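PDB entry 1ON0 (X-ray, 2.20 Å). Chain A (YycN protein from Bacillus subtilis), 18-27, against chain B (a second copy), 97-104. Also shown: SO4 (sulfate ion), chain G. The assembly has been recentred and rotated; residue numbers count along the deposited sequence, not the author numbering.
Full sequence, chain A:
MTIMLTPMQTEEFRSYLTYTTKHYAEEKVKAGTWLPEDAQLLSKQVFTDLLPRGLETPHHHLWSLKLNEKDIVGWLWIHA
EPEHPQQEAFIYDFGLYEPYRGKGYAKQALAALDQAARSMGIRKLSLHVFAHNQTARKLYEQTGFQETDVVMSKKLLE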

# COMPACT_ATOMS: atom_id res chain seq x y z
N THR A 18 -3.16 -13.42 5.43
CA THR A 18 -2.66 -12.17 4.87
C THR A 18 -2.03 -12.42 3.51
O THR A 18 -2.16 -11.61 2.59
CB THR A 18 -1.62 -11.51 5.80
OG1 THR A 18 -2.23 -11.22 7.06
CG2 THR A 18 -1.09 -10.23 5.17
N TYR A 19 -1.34 -13.55 3.39
CA TYR A 19 -0.65 -13.98 2.17
C TYR A 19 -1.60 -14.27 1.00
O TYR A 19 -1.59 -13.56 -0.01
CB TYR A 19 0.17 -15.23 2.49
CG TYR A 19 1.19 -15.64 1.45
CD1 TYR A 19 0.80 -16.11 0.19
CD2 TYR A 19 2.56 -15.63 1.77
CE1 TYR A 19 1.76 -16.56 -0.72
CE2 TYR A 19 3.52 -16.07 0.87
CZ TYR A 19 3.12 -16.53 -0.37
OH TYR A 19 4.08 -16.99 -1.24
N THR A 20 -2.41 -15.33 1.13
CA THR A 20 -3.34 -15.72 0.08
C THR A 20 -4.34 -14.63 -0.24
O THR A 20 -4.83 -14.53 -1.37
CB THR A 20 -4.15 -16.97 0.46
OG1 THR A 20 -4.97 -17.36 -0.65
CG2 THR A 20 -5.06 -16.68 1.65
N THR A 21 -4.67 -13.82 0.76
CA THR A 21 -5.62 -12.73 0.56
C THR A 21 -5.05 -11.77 -0.48
O THR A 21 -5.72 -11.46 -1.46
CB THR A 21 -5.93 -11.97 1.90
OG1 THR A 21 -6.68 -12.81 2.79
CG2 THR A 21 -6.74 -10.73 1.62
N LYS A 22 -3.81 -11.31 -0.28
CA LYS A 22 -3.20 -10.41 -1.25
C LYS A 22 -2.92 -11.15 -2.56
O LYS A 22 -3.05 -10.59 -3.64
CB LYS A 22 -1.89 -9.80 -0.72
CG LYS A 22 -0.66 -10.72 -0.85
CD LYS A 22 0.68 -10.01 -0.57
CE LYS A 22 0.98 -9.86 0.93
NZ LYS A 22 0.04 -8.94 1.63
N HIS A 23 -2.53 -12.41 -2.46
CA HIS A 23 -2.21 -13.18 -3.66
C HIS A 23 -3.42 -13.40 -4.56
O HIS A 23 -3.37 -13.12 -5.75
CB HIS A 23 -1.62 -14.55 -3.31
CG HIS A 23 -1.07 -15.28 -4.50
ND1 HIS A 23 -1.35 -16.60 -4.74
CD2 HIS A 23 -0.25 -14.87 -5.50
CE1 HIS A 23 -0.72 -16.99 -5.84
NE2 HIS A 23 -0.04 -15.95 -6.32
N TYR A 24 -4.49 -13.93 -3.98
CA TYR A 24 -5.69 -14.19 -4.76
C TYR A 24 -6.03 -12.92 -5.56
O TYR A 24 -6.29 -12.99 -6.76
CB TYR A 24 -6.85 -14.54 -3.83
CG TYR A 24 -8.06 -15.09 -4.57
CD1 TYR A 24 -8.06 -16.38 -5.07
CD2 TYR A 24 -9.18 -14.30 -4.77
CE1 TYR A 24 -9.16 -16.88 -5.76
CE2 TYR A 24 -10.29 -14.78 -5.46
CZ TYR A 24 -10.27 -16.08 -5.96
OH TYR A 24 -11.36 -16.57 -6.63
N ALA A 25 -5.99 -11.78 -4.89
CA ALA A 25 -6.29 -10.50 -5.52
C ALA A 25 -5.41 -10.24 -6.72
O ALA A 25 -5.88 -9.87 -7.79
CB ALA A 25 -6.13 -9.37 -4.50
N GLU A 26 -4.11 -10.43 -6.54
CA GLU A 26 -3.15 -10.23 -7.61
C GLU A 26 -3.41 -11.24 -8.75
O GLU A 26 -3.27 -10.91 -9.91
CB GLU A 26 -1.74 -10.37 -7.01
CG GLU A 26 -0.58 -10.20 -7.95
CD GLU A 26 0.70 -10.74 -7.33
OE1 GLU A 26 1.09 -10.25 -6.24
OE2 GLU A 26 1.31 -11.66 -7.94
N GLU A 27 -3.81 -12.46 -8.41
CA GLU A 27 -4.10 -13.48 -9.41
C GLU A 27 -5.36 -13.13 -10.20
O GLU A 27 -5.49 -13.44 -11.38
CB GLU A 27 -4.27 -14.86 -8.76
CG GLU A 27 -3.01 -15.41 -8.09
CD GLU A 27 -2.15 -16.25 -9.03
OE1 GLU A 27 -1.71 -15.73 -10.08
OE2 GLU A 27 -1.92 -17.44 -8.71
N TYR B 97 9.34 -10.14 -4.28
CA TYR B 97 8.92 -11.48 -3.92
C TYR B 97 7.43 -11.44 -3.58
O TYR B 97 6.90 -10.41 -3.15
CB TYR B 97 9.71 -12.02 -2.74
CG TYR B 97 11.16 -12.19 -3.07
CD1 TYR B 97 12.08 -11.18 -2.79
CD2 TYR B 97 11.62 -13.35 -3.69
CE1 TYR B 97 13.41 -11.32 -3.11
CE2 TYR B 97 12.95 -13.50 -4.03
CZ TYR B 97 13.85 -12.47 -3.73
OH TYR B 97 15.18 -12.61 -4.06
N GLU B 98 6.77 -12.58 -3.78
CA GLU B 98 5.35 -12.75 -3.53
C GLU B 98 4.88 -12.13 -2.20
O GLU B 98 3.97 -11.30 -2.18
CB GLU B 98 5.01 -14.25 -3.61
CG GLU B 98 3.64 -14.58 -4.23
CD GLU B 98 3.53 -16.03 -4.75
OE1 GLU B 98 4.21 -16.37 -5.74
OE2 GLU B 98 2.74 -16.82 -4.17
N PRO B 99 5.50 -12.51 -1.07
CA PRO B 99 5.09 -11.96 0.22
C PRO B 99 5.22 -10.44 0.42
O PRO B 99 4.76 -9.92 1.42
CB PRO B 99 5.97 -12.75 1.21
CG PRO B 99 7.20 -13.01 0.42
CD PRO B 99 6.64 -13.43 -0.91
N TYR B 100 5.82 -9.73 -0.54
CA TYR B 100 5.99 -8.29 -0.42
C TYR B 100 5.29 -7.48 -1.52
O TYR B 100 5.50 -6.27 -1.65
CB TYR B 100 7.49 -7.95 -0.37
CG TYR B 100 8.19 -8.45 0.86
CD1 TYR B 100 7.90 -7.93 2.11
CD2 TYR B 100 9.15 -9.46 0.77
CE1 TYR B 100 8.55 -8.39 3.25
CE2 TYR B 100 9.81 -9.93 1.91
CZ TYR B 100 9.51 -9.39 3.14
OH TYR B 100 10.17 -9.83 4.27
N ARG B 101 4.47 -8.16 -2.32
CA ARG B 101 3.71 -7.51 -3.38
C ARG B 101 2.40 -7.01 -2.79
O ARG B 101 1.99 -7.47 -1.73
CB ARG B 101 3.38 -8.50 -4.50
CG ARG B 101 4.57 -9.05 -5.22
CD ARG B 101 4.13 -10.12 -6.19
NE ARG B 101 5.29 -10.86 -6.68
CZ ARG B 101 5.22 -11.98 -7.39
NH1 ARG B 101 4.05 -12.51 -7.71
NH2 ARG B 101 6.34 -12.58 -7.78
N GLY B 102 1.74 -6.09 -3.49
CA GLY B 102 0.46 -5.56 -3.02
C GLY B 102 0.56 -4.52 -1.92
O GLY B 102 -0.36 -4.38 -1.11
N LYS B 103 1.67 -3.79 -1.88
CA LYS B 103 1.88 -2.79 -0.85
C LYS B 103 2.37 -1.48 -1.46
O LYS B 103 2.45 -0.46 -0.78
CB LYS B 103 2.91 -3.28 0.17
CG LYS B 103 2.46 -4.47 1.02
CD LYS B 103 1.18 -4.16 1.79
CE LYS B 103 0.86 -5.25 2.79
NZ LYS B 103 1.90 -5.31 3.86
N GLY B 104 2.71 -1.53 -2.75
CA GLY B 104 3.18 -0.34 -3.43
C GLY B 104 4.68 -0.17 -3.33
O GLY B 104 5.20 0.91 -3.63
S SO4 G . 3.09 -3.68 -5.69
O1 SO4 G . 3.01 -2.75 -6.82
O2 SO4 G . 2.02 -3.37 -4.72
O3 SO4 G . 4.41 -3.53 -5.02
O4 SO4 G . 2.93 -5.06 -6.15

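Chain A residues 18-27 are part of a longer helix. Chain B contributes a short 3-10 segment, 98-100, followed by a loop. The helix lies against this segment and loop. The CA atoms of A:Tyr19 and B:Pro99 are 6.4 Å apart, and those of A:Lys22 and B:Gly102 are 6.3 Å apart. Together the two stretches bury 441 Å².

Within the helix, the N atoms of A:Lys22 to A:Glu27 bond to carbonyls four residues back; the bonds from A:Lys22 and A:Ala25 are weak. A:His23 N donates to A:Tyr19 O at 2.9 Å, and A:Glu26 N donates to A:Lys22 O at 3.1 Å. In chain B the turn is closed by B:Tyr100 N, which donates to B:Tyr97 O at 2.9 Å, and by B:Arg101 N, which donates to B:Glu98 O at 3.2 Å. Both hydrogen bonds between the stretches are made by side chains.

The strongest is a salt bridge. B:Arg101 NH1 donates to A:Glu26 OE2 at 2.9 Å. The carboxylate oxygen sits at the edge of the guanidinium, near its plane, where the N-H groups point. The NE and NH2 atoms of B:Arg101 are hydrogen-bonded to residues just outside the stretches, so all three guanidinium nitrogens have partners.

B:Glu98 extends toward the helix and meets two rings. A:Tyr19 OH donates a weak hydrogen bond to B:Glu98 OE2 at 3.2 Å. B:Glu98 OE2 also lies over one face of the A:His23 ring, 3.6 Å from A:His23 NE2. This is a contact between ring face and carboxylate, not a hydrogen bond. Both carboxylate oxygens of B:Glu98 also have hydrogen bonds elsewhere in the structure. The A:Tyr19 ring adds an apolar contact, with its CE2 4.1 Å from B:Pro99 CB.

A:Lys22 points toward chain B and has the largest area covered by the other stretch. Its aliphatic chain runs past backbone carbonyls: A:Lys22 CD is 3.1 Å from B:Arg101 O, and A:Lys22 CE is 3.8 Å from B:Pro99 O. No hydrogen bond links its NZ to chain B's stretch. B:Gly102 faces this lysine. The positive phi of 78° by itself favours glycine; an ideal CB would point toward the helix and lie 3.9 Å from A:Lys22 CB, without a clash.

The amides of B:Gly102, B:Lys103 and B:Gly104 bond to a sulfate, probably from the crystallisation liquor. B:Gly102 N donates to sulfate O4 at 3.1 Å, almost linearly. B:Gly104 N donates to sulfate O2 at 2.8 Å, and B:Lys103 N makes a weak bond to the same O2 at 2.9 Å. Three consecutive amides thus hold the anion. B:Gly104 occupies the N-cap position of the helix that follows.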